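Local coordinates for beta-lactamase (PDB 6HUH), which probably hydrolyses beta-lactam antibiotics to substituted beta-amino acids, as expected of a class D serine beta-lactamase, at residues A58-D63 against A116-Y121; A79-F84 against S106-E111; D190-H195 against E259-L264; G196-G201 against F244-A249. All blocks are in the same frame, centred on the assembly; numbering follows the deposited sequence.

Contact 1 (A58-D63 against A116-Y121); sequences ALMGYD and ARFQQY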
loop_
_atom_site.group_PDB
_atom_site.type_symbol
_atom_site.label_atom_id
_atom_site.label_comp_id
_atom_site.label_asym_id
_atom_site.label_seq_id
_atom_site.Cartn_x
_atom_site.Cartn_y
_atom_site.Cartn_z
ATOM N N ALA A 58 4.308 0.788 -15.971
ATOM C CA ALA A 58 5.185 0.945 -14.797
ATOM C C ALA A 58 6.660 0.968 -15.231
ATOM O O ALA A 58 7.439 1.722 -14.656
ATOM C CB ALA A 58 4.961 -0.183 -13.803
ATOM N N LEU A 59 7.029 0.177 -16.268
ATOM C CA LEU A 59 8.389 0.125 -16.805
ATOM C C LEU A 59 8.747 1.397 -17.570
ATOM O O LEU A 59 9.851 1.923 -17.384
ATOM C CB LEU A 59 8.574 -1.093 -17.706
ATOM C CG LEU A 59 8.500 -2.454 -17.043
ATOM C CD1 LEU A 59 8.072 -3.493 -18.052
ATOM C CD2 LEU A 59 9.840 -2.826 -16.402
ATOM N N MET A 60 7.812 1.883 -18.437
ATOM C CA MET A 60 7.955 3.114 -19.224
ATOM C C MET A 60 8.170 4.252 -18.239
ATOM O O MET A 60 9.180 4.956 -18.328
ATOM C CB MET A 60 6.695 3.400 -20.069
ATOM C CG MET A 60 6.450 2.418 -21.178
ATOM S SD MET A 60 4.991 2.874 -22.163
ATOM C CE MET A 60 4.474 1.241 -22.736
ATOM N N GLY A 61 7.250 4.364 -17.279
ATOM C CA GLY A 61 7.262 5.357 -16.208
ATOM C C GLY A 61 8.506 5.381 -15.343
ATOM O O GLY A 61 8.974 6.457 -14.988
ATOM N N TYR A 62 9.068 4.223 -15.012
ATOM C CA TYR A 62 10.302 4.219 -14.238
ATOM C C TYR A 62 11.534 4.431 -15.092
ATOM O O TYR A 62 12.479 5.052 -14.627
ATOM C CB TYR A 62 10.451 2.963 -13.389
ATOM C CG TYR A 62 9.546 2.975 -12.179
ATOM C CD1 TYR A 62 9.797 3.822 -11.101
ATOM C CD2 TYR A 62 8.446 2.126 -12.101
ATOM C CE1 TYR A 62 8.953 3.841 -9.992
ATOM C CE2 TYR A 62 7.593 2.144 -11.002
ATOM C CZ TYR A 62 7.850 2.999 -9.951
ATOM O OH TYR A 62 6.996 2.964 -8.883
ATOM N N ASP A 63 11.535 3.932 -16.327
ATOM C CA ASP A 63 12.675 4.077 -17.230
ATOM C C ASP A 63 12.880 5.528 -17.662
ATOM O O ASP A 63 14.018 5.989 -17.736
ATOM C CB ASP A 63 12.508 3.160 -18.461
ATOM C CG ASP A 63 13.749 3.078 -19.322
ATOM O OD1 ASP A 63 14.803 2.569 -18.814
ATOM O OD2 ASP A 63 13.675 3.498 -20.509
ATOM N N ALA A 116 4.994 9.287 -29.569
ATOM C CA ALA A 116 6.194 8.747 -30.215
ATOM C C ALA A 116 6.973 7.793 -29.305
ATOM O O ALA A 116 7.298 6.684 -29.742
ATOM C CB ALA A 116 7.087 9.872 -30.696
ATOM N N ARG A 117 7.251 8.213 -28.035
ATOM C CA ARG A 117 7.961 7.404 -27.029
ATOM C C ARG A 117 7.095 6.186 -26.644
ATOM O O ARG A 117 7.614 5.073 -26.549
ATOM C CB ARG A 117 8.285 8.251 -25.788
ATOM C CG ARG A 117 9.752 8.252 -25.357
ATOM C CD ARG A 117 9.988 9.386 -24.359
ATOM N NE ARG A 117 11.134 9.168 -23.467
ATOM C CZ ARG A 117 11.380 9.893 -22.379
ATOM N NH1 ARG A 117 10.561 10.877 -22.028
ATOM N NH2 ARG A 117 12.443 9.637 -21.629
ATOM N N PHE A 118 5.771 6.401 -26.463
ATOM C CA PHE A 118 4.783 5.378 -26.121
ATOM C C PHE A 118 4.886 4.246 -27.120
ATOM O O PHE A 118 5.164 3.114 -26.730
ATOM C CB PHE A 118 3.369 6.003 -26.109
ATOM C CG PHE A 118 2.197 5.148 -25.675
ATOM C CD1 PHE A 118 2.338 4.202 -24.669
ATOM C CD2 PHE A 118 0.929 5.371 -26.192
ATOM C CE1 PHE A 118 1.249 3.452 -24.238
ATOM C CE2 PHE A 118 -0.166 4.635 -25.747
ATOM C CZ PHE A 118 -0.001 3.669 -24.784
ATOM N N GLN A 119 4.769 4.575 -28.419
ATOM C CA GLN A 119 4.904 3.635 -29.527
ATOM C C GLN A 119 6.280 2.994 -29.527
ATOM O O GLN A 119 6.340 1.803 -29.734
ATOM C CB GLN A 119 4.615 4.325 -30.872
ATOM C CG GLN A 119 4.374 3.382 -32.052
ATOM C CD GLN A 119 3.050 2.653 -31.964
ATOM O OE1 GLN A 119 1.981 3.226 -32.195
ATOM N NE2 GLN A 119 3.097 1.358 -31.656
ATOM N N GLN A 120 7.377 3.744 -29.275
ATOM C CA GLN A 120 8.734 3.170 -29.248
ATOM C C GLN A 120 8.844 2.057 -28.207
ATOM O O GLN A 120 9.373 0.976 -28.510
ATOM C CB GLN A 120 9.776 4.241 -28.951
ATOM C CG GLN A 120 10.120 5.127 -30.127
ATOM C CD GLN A 120 10.946 6.321 -29.713
ATOM O OE1 GLN A 120 10.543 7.476 -29.915
ATOM N NE2 GLN A 120 12.133 6.065 -29.155
ATOM N N TYR A 121 8.305 2.320 -26.983
ATOM C CA TYR A 121 8.277 1.384 -25.869
ATOM C C TYR A 121 7.419 0.165 -26.243
ATOM O O TYR A 121 7.933 -0.941 -26.173
ATOM C CB TYR A 121 7.739 2.058 -24.604
ATOM C CG TYR A 121 8.748 2.857 -23.802
ATOM C CD1 TYR A 121 9.681 2.220 -22.986
ATOM C CD2 TYR A 121 8.672 4.243 -23.734
ATOM C CE1 TYR A 121 10.582 2.945 -22.207
ATOM C CE2 TYR A 121 9.563 4.981 -22.949
ATOM C CZ TYR A 121 10.514 4.325 -22.179
ATOM O OH TYR A 121 11.394 5.019 -21.377
#

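Contact 2 (A79-F84 against S106-E111); sequences AGDPDF and SQRLTE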
loop_
_atom_site.group_PDB
_atom_site.type_symbol
_atom_site.label_atom_id
_atom_site.label_comp_id
_atom_site.label_asym_id
_atom_site.label_seq_id
_atom_site.Cartn_x
_atom_site.Cartn_y
_atom_site.Cartn_z
ATOM N N ALA A 79 -10.930 17.725 -11.822
ATOM C CA ALA A 79 -12.282 17.739 -12.411
ATOM C C ALA A 79 -12.147 17.524 -13.913
ATOM O O ALA A 79 -11.410 18.241 -14.587
ATOM C CB ALA A 79 -12.982 19.064 -12.129
ATOM N N GLY A 80 -12.794 16.481 -14.401
ATOM C CA GLY A 80 -12.715 16.072 -15.795
ATOM C C GLY A 80 -12.003 14.741 -15.973
ATOM O O GLY A 80 -11.920 14.230 -17.097
ATOM N N ASP A 81 -11.470 14.170 -14.865
ATOM C CA ASP A 81 -10.813 12.865 -14.909
ATOM C C ASP A 81 -11.857 11.785 -14.669
ATOM O O ASP A 81 -12.766 12.007 -13.858
ATOM C CB ASP A 81 -9.679 12.731 -13.875
ATOM C CG ASP A 81 -8.408 13.484 -14.193
ATOM O OD1 ASP A 81 -8.148 13.739 -15.387
ATOM O OD2 ASP A 81 -7.655 13.796 -13.249
ATOM N N PRO A 82 -11.747 10.618 -15.357
ATOM C CA PRO A 82 -12.724 9.532 -15.134
ATOM C C PRO A 82 -12.826 9.146 -13.658
ATOM O O PRO A 82 -11.806 8.967 -12.988
ATOM C CB PRO A 82 -12.184 8.383 -15.995
ATOM C CG PRO A 82 -10.772 8.763 -16.310
ATOM C CD PRO A 82 -10.736 10.232 -16.359
ATOM N N ASP A 83 -14.061 9.107 -13.142
ATOM C CA ASP A 83 -14.363 8.804 -11.743
ATOM C C ASP A 83 -15.377 7.662 -11.629
ATOM O O ASP A 83 -16.371 7.773 -10.902
ATOM C CB ASP A 83 -14.829 10.085 -10.996
ATOM C CG ASP A 83 -15.864 10.964 -11.703
ATOM O OD1 ASP A 83 -16.608 10.440 -12.565
ATOM O OD2 ASP A 83 -15.954 12.169 -11.362
ATOM N N PHE A 84 -15.115 6.558 -12.354
ATOM C CA PHE A 84 -15.980 5.368 -12.391
ATOM C C PHE A 84 -15.973 4.610 -11.061
ATOM O O PHE A 84 -17.020 4.128 -10.623
ATOM C CB PHE A 84 -15.620 4.445 -13.581
ATOM C CG PHE A 84 -15.482 5.135 -14.925
ATOM C CD1 PHE A 84 -16.411 6.086 -15.341
ATOM C CD2 PHE A 84 -14.446 4.805 -15.789
ATOM C CE1 PHE A 84 -16.280 6.722 -16.579
ATOM C CE2 PHE A 84 -14.317 5.439 -17.029
ATOM C CZ PHE A 84 -15.241 6.385 -17.420
ATOM N N SER A 106 -2.632 6.680 -15.448
ATOM C CA SER A 106 -1.948 6.084 -16.597
ATOM C C SER A 106 -1.918 7.079 -17.744
ATOM O O SER A 106 -0.912 7.145 -18.455
ATOM C CB SER A 106 -2.650 4.808 -17.035
ATOM O OG SER A 106 -2.502 3.778 -16.073
ATOM N N GLN A 107 -3.028 7.864 -17.915
ATOM C CA GLN A 107 -3.175 8.913 -18.939
ATOM C C GLN A 107 -2.213 10.055 -18.648
ATOM O O GLN A 107 -1.635 10.603 -19.583
ATOM C CB GLN A 107 -4.612 9.445 -19.010
ATOM C CG GLN A 107 -5.679 8.360 -19.113
ATOM C CD GLN A 107 -7.049 8.900 -19.436
ATOM O OE1 GLN A 107 -7.520 9.891 -18.862
ATOM N NE2 GLN A 107 -7.738 8.228 -20.343
ATOM N N ARG A 108 -2.003 10.387 -17.359
ATOM C CA ARG A 108 -1.052 11.422 -16.920
ATOM C C ARG A 108 0.354 11.053 -17.362
ATOM O O ARG A 108 1.093 11.920 -17.830
ATOM C CB ARG A 108 -1.048 11.566 -15.395
ATOM C CG ARG A 108 -2.323 12.113 -14.810
ATOM C CD ARG A 108 -2.421 13.619 -14.866
ATOM N NE ARG A 108 -3.171 14.085 -13.709
ATOM C CZ ARG A 108 -4.490 14.213 -13.665
ATOM N NH1 ARG A 108 -5.226 13.952 -14.739
ATOM N NH2 ARG A 108 -5.083 14.620 -12.552
ATOM N N LEU A 109 0.710 9.758 -17.216
ATOM C CA LEU A 109 1.986 9.209 -17.640
ATOM C C LEU A 109 2.123 9.250 -19.156
ATOM O O LEU A 109 3.145 9.749 -19.630
ATOM C CB LEU A 109 2.200 7.777 -17.087
ATOM C CG LEU A 109 3.208 6.840 -17.791
ATOM C CD1 LEU A 109 4.618 7.413 -17.815
ATOM C CD2 LEU A 109 3.279 5.535 -17.090
ATOM N N THR A 110 1.125 8.735 -19.913
ATOM C CA THR A 110 1.198 8.685 -21.387
ATOM C C THR A 110 1.259 10.079 -22.021
ATOM O O THR A 110 2.077 10.271 -22.919
ATOM C CB THR A 110 0.099 7.813 -22.006
ATOM O OG1 THR A 110 -1.197 8.351 -21.722
ATOM C CG2 THR A 110 0.194 6.346 -21.585
ATOM N N GLU A 111 0.449 11.056 -21.519
ATOM C CA GLU A 111 0.440 12.455 -22.007
ATOM C C GLU A 111 1.823 13.107 -21.855
ATOM O O GLU A 111 2.226 13.911 -22.698
ATOM C CB GLU A 111 -0.600 13.302 -21.260
ATOM C CG GLU A 111 -2.017 13.166 -21.796
ATOM C CD GLU A 111 -3.091 13.881 -20.991
ATOM O OE1 GLU A 111 -4.206 13.322 -20.861
ATOM O OE2 GLU A 111 -2.823 15.002 -20.499
#

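Contact 3 (D190-H195 against E259-L264); sequences DGWQIH and EQLKKL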
loop_
_atom_site.group_PDB
_atom_site.type_symbol
_atom_site.label_atom_id
_atom_site.label_comp_id
_atom_site.label_asym_id
_atom_site.label_seq_id
_atom_site.Cartn_x
_atom_site.Cartn_y
_atom_site.Cartn_z
ATOM N N ASP A 190 4.449 -19.873 0.666
ATOM C CA ASP A 190 5.693 -20.377 1.294
ATOM C C ASP A 190 6.843 -19.327 1.156
ATOM O O ASP A 190 6.688 -18.193 1.628
ATOM C CB ASP A 190 6.095 -21.801 0.804
ATOM C CG ASP A 190 7.047 -22.577 1.731
ATOM O OD1 ASP A 190 8.211 -22.136 1.900
ATOM O OD2 ASP A 190 6.643 -23.663 2.239
ATOM N N GLY A 191 7.928 -19.685 0.469
ATOM C CA GLY A 191 9.051 -18.777 0.266
ATOM C C GLY A 191 9.016 -18.031 -1.053
ATOM O O GLY A 191 9.934 -17.261 -1.351
ATOM N N TRP A 192 7.959 -18.253 -1.843
ATOM C CA TRP A 192 7.759 -17.655 -3.150
ATOM C C TRP A 192 7.204 -16.237 -3.038
ATOM O O TRP A 192 6.293 -15.966 -2.245
ATOM C CB TRP A 192 6.852 -18.545 -4.029
ATOM C CG TRP A 192 7.470 -19.875 -4.344
ATOM C CD1 TRP A 192 7.487 -20.985 -3.548
ATOM C CD2 TRP A 192 8.189 -20.225 -5.535
ATOM N NE1 TRP A 192 8.188 -21.998 -4.162
ATOM C CE2 TRP A 192 8.642 -21.555 -5.376
ATOM C CE3 TRP A 192 8.521 -19.530 -6.716
ATOM C CZ2 TRP A 192 9.387 -22.213 -6.357
ATOM C CZ3 TRP A 192 9.262 -20.186 -7.688
ATOM C CH2 TRP A 192 9.683 -21.512 -7.502
ATOM N N GLN A 193 7.775 -15.336 -3.836
ATOM C CA GLN A 193 7.395 -13.940 -3.922
ATOM C C GLN A 193 6.482 -13.822 -5.115
ATOM O O GLN A 193 6.885 -14.167 -6.217
ATOM C CB GLN A 193 8.637 -13.051 -4.091
ATOM C CG GLN A 193 9.374 -12.734 -2.788
ATOM C CD GLN A 193 10.395 -11.646 -3.001
ATOM O OE1 GLN A 193 10.065 -10.461 -3.161
ATOM N NE2 GLN A 193 11.664 -12.030 -3.025
ATOM N N ILE A 194 5.236 -13.391 -4.893
ATOM C CA ILE A 194 4.223 -13.269 -5.952
ATOM C C ILE A 194 4.076 -11.809 -6.464
ATOM O O ILE A 194 3.932 -10.878 -5.680
ATOM C CB ILE A 194 2.864 -13.886 -5.484
ATOM C CG1 ILE A 194 3.034 -15.276 -4.765
ATOM C CG2 ILE A 194 1.815 -13.950 -6.607
ATOM C CD1 ILE A 194 3.638 -16.467 -5.527
ATOM N N HIS A 195 4.134 -11.624 -7.765
ATOM C CA HIS A 195 3.947 -10.316 -8.364
ATOM C C HIS A 195 2.868 -10.537 -9.393
ATOM O O HIS A 195 2.952 -11.512 -10.139
ATOM C CB HIS A 195 5.242 -9.819 -9.002
ATOM C CG HIS A 195 6.432 -9.871 -8.085
ATOM N ND1 HIS A 195 6.873 -8.747 -7.400
ATOM C CD2 HIS A 195 7.247 -10.909 -7.786
ATOM C CE1 HIS A 195 7.939 -9.134 -6.719
ATOM N NE2 HIS A 195 8.204 -10.424 -6.922
ATOM N N GLU A 259 0.759 -26.104 -6.620
ATOM C CA GLU A 259 1.137 -27.333 -7.322
ATOM C C GLU A 259 2.205 -27.083 -8.415
ATOM O O GLU A 259 3.152 -27.850 -8.509
ATOM C CB GLU A 259 -0.081 -28.106 -7.866
ATOM C CG GLU A 259 -0.931 -27.374 -8.883
ATOM C CD GLU A 259 -2.149 -28.158 -9.317
ATOM O OE1 GLU A 259 -2.023 -28.974 -10.259
ATOM O OE2 GLU A 259 -3.230 -27.947 -8.723
ATOM N N GLN A 260 2.080 -25.988 -9.187
ATOM C CA GLN A 260 3.006 -25.592 -10.259
ATOM C C GLN A 260 4.358 -25.240 -9.715
ATOM O O GLN A 260 5.361 -25.472 -10.395
ATOM C CB GLN A 260 2.476 -24.387 -11.027
ATOM C CG GLN A 260 1.092 -24.586 -11.566
ATOM C CD GLN A 260 1.031 -25.750 -12.514
ATOM O OE1 GLN A 260 0.507 -26.809 -12.184
ATOM N NE2 GLN A 260 1.589 -25.587 -13.706
ATOM N N LEU A 261 4.381 -24.639 -8.504
ATOM C CA LEU A 261 5.588 -24.235 -7.798
ATOM C C LEU A 261 6.284 -25.501 -7.303
ATOM O O LEU A 261 7.497 -25.627 -7.451
ATOM C CB LEU A 261 5.193 -23.325 -6.627
ATOM C CG LEU A 261 5.213 -21.806 -6.809
ATOM C CD1 LEU A 261 4.457 -21.357 -8.010
ATOM C CD2 LEU A 261 4.557 -21.151 -5.646
ATOM N N LYS A 262 5.501 -26.451 -6.758
ATOM C CA LYS A 262 5.969 -27.740 -6.253
ATOM C C LYS A 262 6.540 -28.553 -7.427
ATOM O O LYS A 262 7.612 -29.144 -7.287
ATOM C CB LYS A 262 4.803 -28.501 -5.576
ATOM C CG LYS A 262 5.210 -29.721 -4.728
ATOM C CD LYS A 262 4.932 -31.136 -5.352
ATOM C CE LYS A 262 3.490 -31.609 -5.339
ATOM N NZ LYS A 262 2.666 -31.049 -6.454
ATOM N N LYS A 263 5.836 -28.549 -8.586
ATOM C CA LYS A 263 6.239 -29.212 -9.833
ATOM C C LYS A 263 7.570 -28.625 -10.305
ATOM O O LYS A 263 8.426 -29.367 -10.801
ATOM C CB LYS A 263 5.199 -28.980 -10.946
ATOM C CG LYS A 263 4.036 -29.950 -10.990
ATOM C CD LYS A 263 3.386 -29.890 -12.385
ATOM C CE LYS A 263 1.880 -30.025 -12.374
ATOM N NZ LYS A 263 1.423 -31.437 -12.194
ATOM N N LEU A 264 7.731 -27.286 -10.154
ATOM C CA LEU A 264 8.917 -26.520 -10.535
ATOM C C LEU A 264 10.128 -26.884 -9.676
ATOM O O LEU A 264 11.253 -26.776 -10.167
ATOM C CB LEU A 264 8.612 -25.012 -10.450
ATOM C CG LEU A 264 9.445 -24.076 -11.314
ATOM C CD1 LEU A 264 9.109 -24.227 -12.805
ATOM C CD2 LEU A 264 9.249 -22.646 -10.881
#

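Contact 4 (G196-G201 against F244-A249); sequences GKTGTG and FASLRA. With SO4 (sulfate ion), chain C.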
loop_
_atom_site.group_PDB
_atom_site.type_symbol
_atom_site.label_atom_id
_atom_site.label_comp_id
_atom_site.label_asym_id
_atom_site.label_seq_id
_atom_site.Cartn_x
_atom_site.Cartn_y
_atom_site.Cartn_z
ATOM N N GLY A 196 1.824 -9.712 -9.371
ATOM C CA GLY A 196 0.691 -9.880 -10.282
ATOM C C GLY A 196 -0.217 -8.687 -10.503
ATOM O O GLY A 196 -0.168 -7.697 -9.771
ATOM N N LYS A 197 -1.053 -8.771 -11.517
ATOM C CA LYS A 197 -1.965 -7.681 -11.865
ATOM C C LYS A 197 -3.292 -8.178 -12.465
ATOM O O LYS A 197 -3.311 -9.013 -13.370
ATOM C CB LYS A 197 -1.258 -6.653 -12.804
ATOM C CG LYS A 197 -2.085 -5.407 -13.158
ATOM C CD LYS A 197 -1.975 -4.308 -12.102
ATOM C CE LYS A 197 -3.026 -3.250 -12.290
ATOM N NZ LYS A 197 -4.329 -3.683 -11.745
ATOM N N THR A 198 -4.394 -7.647 -11.942
ATOM C CA THR A 198 -5.731 -7.936 -12.445
ATOM C C THR A 198 -6.091 -6.940 -13.565
ATOM O O THR A 198 -5.592 -5.816 -13.570
ATOM C CB THR A 198 -6.771 -7.929 -11.322
ATOM O OG1 THR A 198 -6.770 -6.661 -10.665
ATOM C CG2 THR A 198 -6.569 -9.054 -10.321
ATOM N N GLY A 199 -6.937 -7.374 -14.492
ATOM C CA GLY A 199 -7.443 -6.570 -15.601
ATOM C C GLY A 199 -8.874 -6.939 -15.946
ATOM O O GLY A 199 -9.238 -8.104 -15.833
ATOM N N THR A 200 -9.709 -5.953 -16.320
ATOM C CA THR A 200 -11.105 -6.146 -16.719
ATOM C C THR A 200 -11.422 -5.300 -17.948
ATOM O O THR A 200 -11.359 -4.063 -17.903
ATOM C CB THR A 200 -12.114 -5.983 -15.538
ATOM O OG1 THR A 200 -12.078 -7.167 -14.732
ATOM C CG2 THR A 200 -13.568 -5.773 -15.997
ATOM N N GLY A 201 -11.755 -5.993 -19.028
ATOM C CA GLY A 201 -12.113 -5.381 -20.298
ATOM C C GLY A 201 -13.105 -6.191 -21.103
ATOM O O GLY A 201 -13.341 -7.371 -20.830
ATOM N N PHE A 244 -16.587 -10.104 -9.694
ATOM C CA PHE A 244 -15.834 -9.387 -10.727
ATOM C C PHE A 244 -14.950 -10.409 -11.400
ATOM O O PHE A 244 -14.211 -11.099 -10.697
ATOM C CB PHE A 244 -14.951 -8.286 -10.123
ATOM C CG PHE A 244 -15.600 -6.940 -9.911
ATOM C CD1 PHE A 244 -16.041 -6.181 -10.993
ATOM C CD2 PHE A 244 -15.703 -6.396 -8.635
ATOM C CE1 PHE A 244 -16.609 -4.917 -10.798
ATOM C CE2 PHE A 244 -16.275 -5.136 -8.441
ATOM C CZ PHE A 244 -16.723 -4.404 -9.524
ATOM N N ALA A 245 -15.038 -10.520 -12.745
ATOM C CA ALA A 245 -14.262 -11.445 -13.582
ATOM C C ALA A 245 -12.784 -11.584 -13.200
ATOM O O ALA A 245 -12.320 -12.715 -13.069
ATOM C CB ALA A 245 -14.391 -11.059 -15.044
ATOM N N SER A 246 -12.057 -10.450 -12.996
ATOM C CA SER A 246 -10.635 -10.427 -12.616
ATOM C C SER A 246 -10.346 -10.919 -11.182
ATOM O O SER A 246 -9.237 -11.399 -10.910
ATOM C CB SER A 246 -10.043 -9.043 -12.821
ATOM O OG SER A 246 -10.707 -8.115 -11.983
ATOM N N LEU A 247 -11.327 -10.783 -10.267
ATOM C CA LEU A 247 -11.176 -11.235 -8.881
ATOM C C LEU A 247 -11.384 -12.768 -8.772
ATOM O O LEU A 247 -10.883 -13.405 -7.847
ATOM C CB LEU A 247 -12.066 -10.434 -7.915
ATOM C CG LEU A 247 -12.081 -8.905 -8.089
ATOM C CD1 LEU A 247 -12.813 -8.218 -6.931
ATOM C CD2 LEU A 247 -10.666 -8.305 -8.250
ATOM N N ARG A 248 -12.071 -13.345 -9.758
ATOM C CA ARG A 248 -12.313 -14.770 -9.898
ATOM C C ARG A 248 -11.050 -15.369 -10.546
ATOM O O ARG A 248 -10.759 -16.553 -10.374
ATOM C CB ARG A 248 -13.539 -15.006 -10.797
ATOM C CG ARG A 248 -14.248 -16.296 -10.508
ATOM C CD ARG A 248 -15.304 -16.635 -11.554
ATOM N NE ARG A 248 -16.585 -15.936 -11.370
ATOM C CZ ARG A 248 -17.540 -16.309 -10.521
ATOM N NH1 ARG A 248 -17.384 -17.393 -9.768
ATOM N NH2 ARG A 248 -18.674 -15.626 -10.447
ATOM N N ALA A 249 -10.301 -14.540 -11.292
ATOM C CA ALA A 249 -9.060 -14.942 -11.959
ATOM C C ALA A 249 -7.941 -15.060 -10.922
ATOM O O ALA A 249 -7.310 -16.115 -10.844
ATOM C CB ALA A 249 -8.701 -13.940 -13.061
HETATM S S SO4 C . -9.405 -4.136 -12.402
HETATM O O1 SO4 C . -10.244 -2.970 -12.105
HETATM O O2 SO4 C . -10.223 -5.346 -12.490
HETATM O O3 SO4 C . -8.749 -3.922 -13.680
HETATM O O4 SO4 C . -8.404 -4.297 -11.348
#

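Contact 1 (A58-D63 against A116-Y121)
Met60 and Tyr121 form the centre of a helix-helix contact in the helical part of the enzyme. The axes of segments 58-63 and 116-121, on helices 56-64 and 115-124, make an angle of 120° and come within 11.1 Å, a spacing bridged by long side chains. Met60 runs extended past its CG and slides antiparallel to the Tyr121 side chain. Its CG lies over one face of the tyrosine ring, displaced toward the rim, and makes a CH-pi contact 3.8 Å from the ring centroid. The sulfur serves two rings. SD of Met60 sits at the edge of the Phe118 ring, 3.9 Å from CD1, and approaches the Tyr121 ring obliquely. Both are Met-aromatic contacts. At the outer end Tyr121 OH donates to Asp63 OD2 (2.9 Å), which accepts with its anti lone pair. The carboxylate and ring planes are almost perpendicular (89°). CG of Asp63 is anti to the backbone N (chi1 -170°), which brings the carboxylate to the phenol. Leu113 of helix 103-113 touches both Met60 and Tyr121, and Thr110 touches Phe118. Such helix packing, here through Met-aromatic contacts, belongs to the helical region of the penicillin-binding-protein-like fold of class D enzymes.

Contact 2 (A79-F84 against S106-E111)
Arg108 reaches from helix 103-113 to Asp81 in the loop between helices 56-64 and 94-99. The arginine can be followed outward from CB. CG lies beside the backbone N (chi1 -67°), and the chain then bends at chi2 and again at chi3. These bends turn the guanidinium toward the loop, although CB itself does not point there. CZ comes within 3.2 Å of Asp81 OD2. Beyond it the two terminal nitrogens grip the carboxylate end-on. NH1 serves both oxygens. It lies 3.0 Å from Asp81 OD1, which is almost in the guanidinium plane. Its second bond, to Asp81 OD2, is 2.9 Å long and more bent. NH2 donates to Asp81 OD2 at 2.8 Å, on the syn lone pair of that oxygen. The carboxylate and guanidinium planes are 41° apart, a twisted salt bridge and not a flat pair.

Each partner has further bonds. Arg108 NH2 also donates to the carbonyl O of Pro76, and Asp81 OD2 also accepts from the backbone N of Lys78. The arginine therefore ties down more than one point of the same loop. Next to the ion pair, Pro82 CD makes a looser contact with Gln107 OE1 at 4.1 Å. The amide nitrogen of Gln107 instead binds Thr143 O.

This is a surface contact. Its chemistry implies that mutual charge neutralisation, backed by backbone bonds, probably does most to hold the loop against the helix.

Contact 3 (D190-H195 against E259-L264)
Trp192 and Leu261 bring strand 192-201 against the last turns of helix 245-264, with their CA atoms 8.3 Å apart. An indole and two leucines span that distance. The two backbones make no bond with each other, and the contact is wholly apolar.

Trp192 points from the strand toward the helix. Its CG lies beside the backbone N (chi1 -64°), and the indole turns one face to Leu261. The leucine lies across that face, and the two side chains slide past each other in opposite directions. Leu261 CG stands 3.6 Å above the indole plane, over its centre. The CD2 branch of Leu261 reaches on to the five-membered ring. It is 3.4 Å from Trp192 CG and 3.6 Å from the centroid of that ring. The line to the centroid is only 18° off the ring normal, so this methyl makes a CH-pi contact over the face.

Leu264, one turn further along the helix, adds its own CD2 methyl at the far end of the indole. That methyl lies 3.6 Å from Trp192 CH2 and approaches obliquely.

The neighbouring strands complete the surroundings. Leu230 of strand 228-238 touches both leucines, while Gln228 and Lys225 touch the tryptophan. Lys225 also forms a salt bridge with Asp190 earlier in the segment.

Packing of the C-terminal helix on one face of the central antiparallel sheet is typical of the serine beta-lactamase and penicillin-binding protein fold.

Contact 4 (G196-G201 against F244-A249)
Ser246 meets Thr198, Gly199 and Thr200 where helix 245-264 passes strand 192-201. The segment 244-249 begins with Phe244, whose carbonyl O accepts from the backbone N of both Leu247 and Arg248. Ala245 follows, facing the strand. Ser246 then carries the contact. Its CB lies 3.8 Å from Thr198 CB and 3.3 Å from Gly199 O, and its carbonyl O is 3.6 Å from Thr198 CG2. Its OG sits between the backbone N and the carbonyl carbon (chi1 62°) and reaches a bound sulfate, donating to O2 at 2.9 Å. Thr200 OG1 lies 3.2 Å from Ser246 OG. From the strand, Thr198 OG1 donates to sulfate O4 at 3.0 Å. Ser101 OG also binds the ion, and Thr200 OG1 adds at most a weak bond. The sulfate probably came from the crystallisation liquor. It occupies an anion site beside Lys197-Thr198-Gly199, the KTG motif of class D enzymes, close to the predicted acylation residue Ser51. This is consistent with a place for the substrate carboxylate. Further on, Ala249 packs on Phe219, His234 and Val236. The axis of 245-249 runs nearly antiparallel to that of 196-201, at 148°, and comes within 7.5 Å of it, while the helix leans on the adjoining strands 215-225 and 228-238.

Overall arrangement
From the N terminus, helix 56-64 opens the first loop, which contact 1 closes at helix 115-124. Contact 2 lies within that loop and joins 79-84 to helix 103-113. The two contacts touch through Gly61 with Leu109 and Phe118 with Thr110, so they bind one helical region. Contacts 3 and 4 come later in the chain. Segments 190-195 and 196-201, adjoining in sequence, open them, and helix 245-264 closes contact 4 before contact 3. Contact 4 is therefore the inner loop, and the pair fastens both ends of the helix to the sheet. No loops cross. Contacts 1 and 4 lie on opposite sides of the chain's centre, their nearest atoms about 8 Å apart.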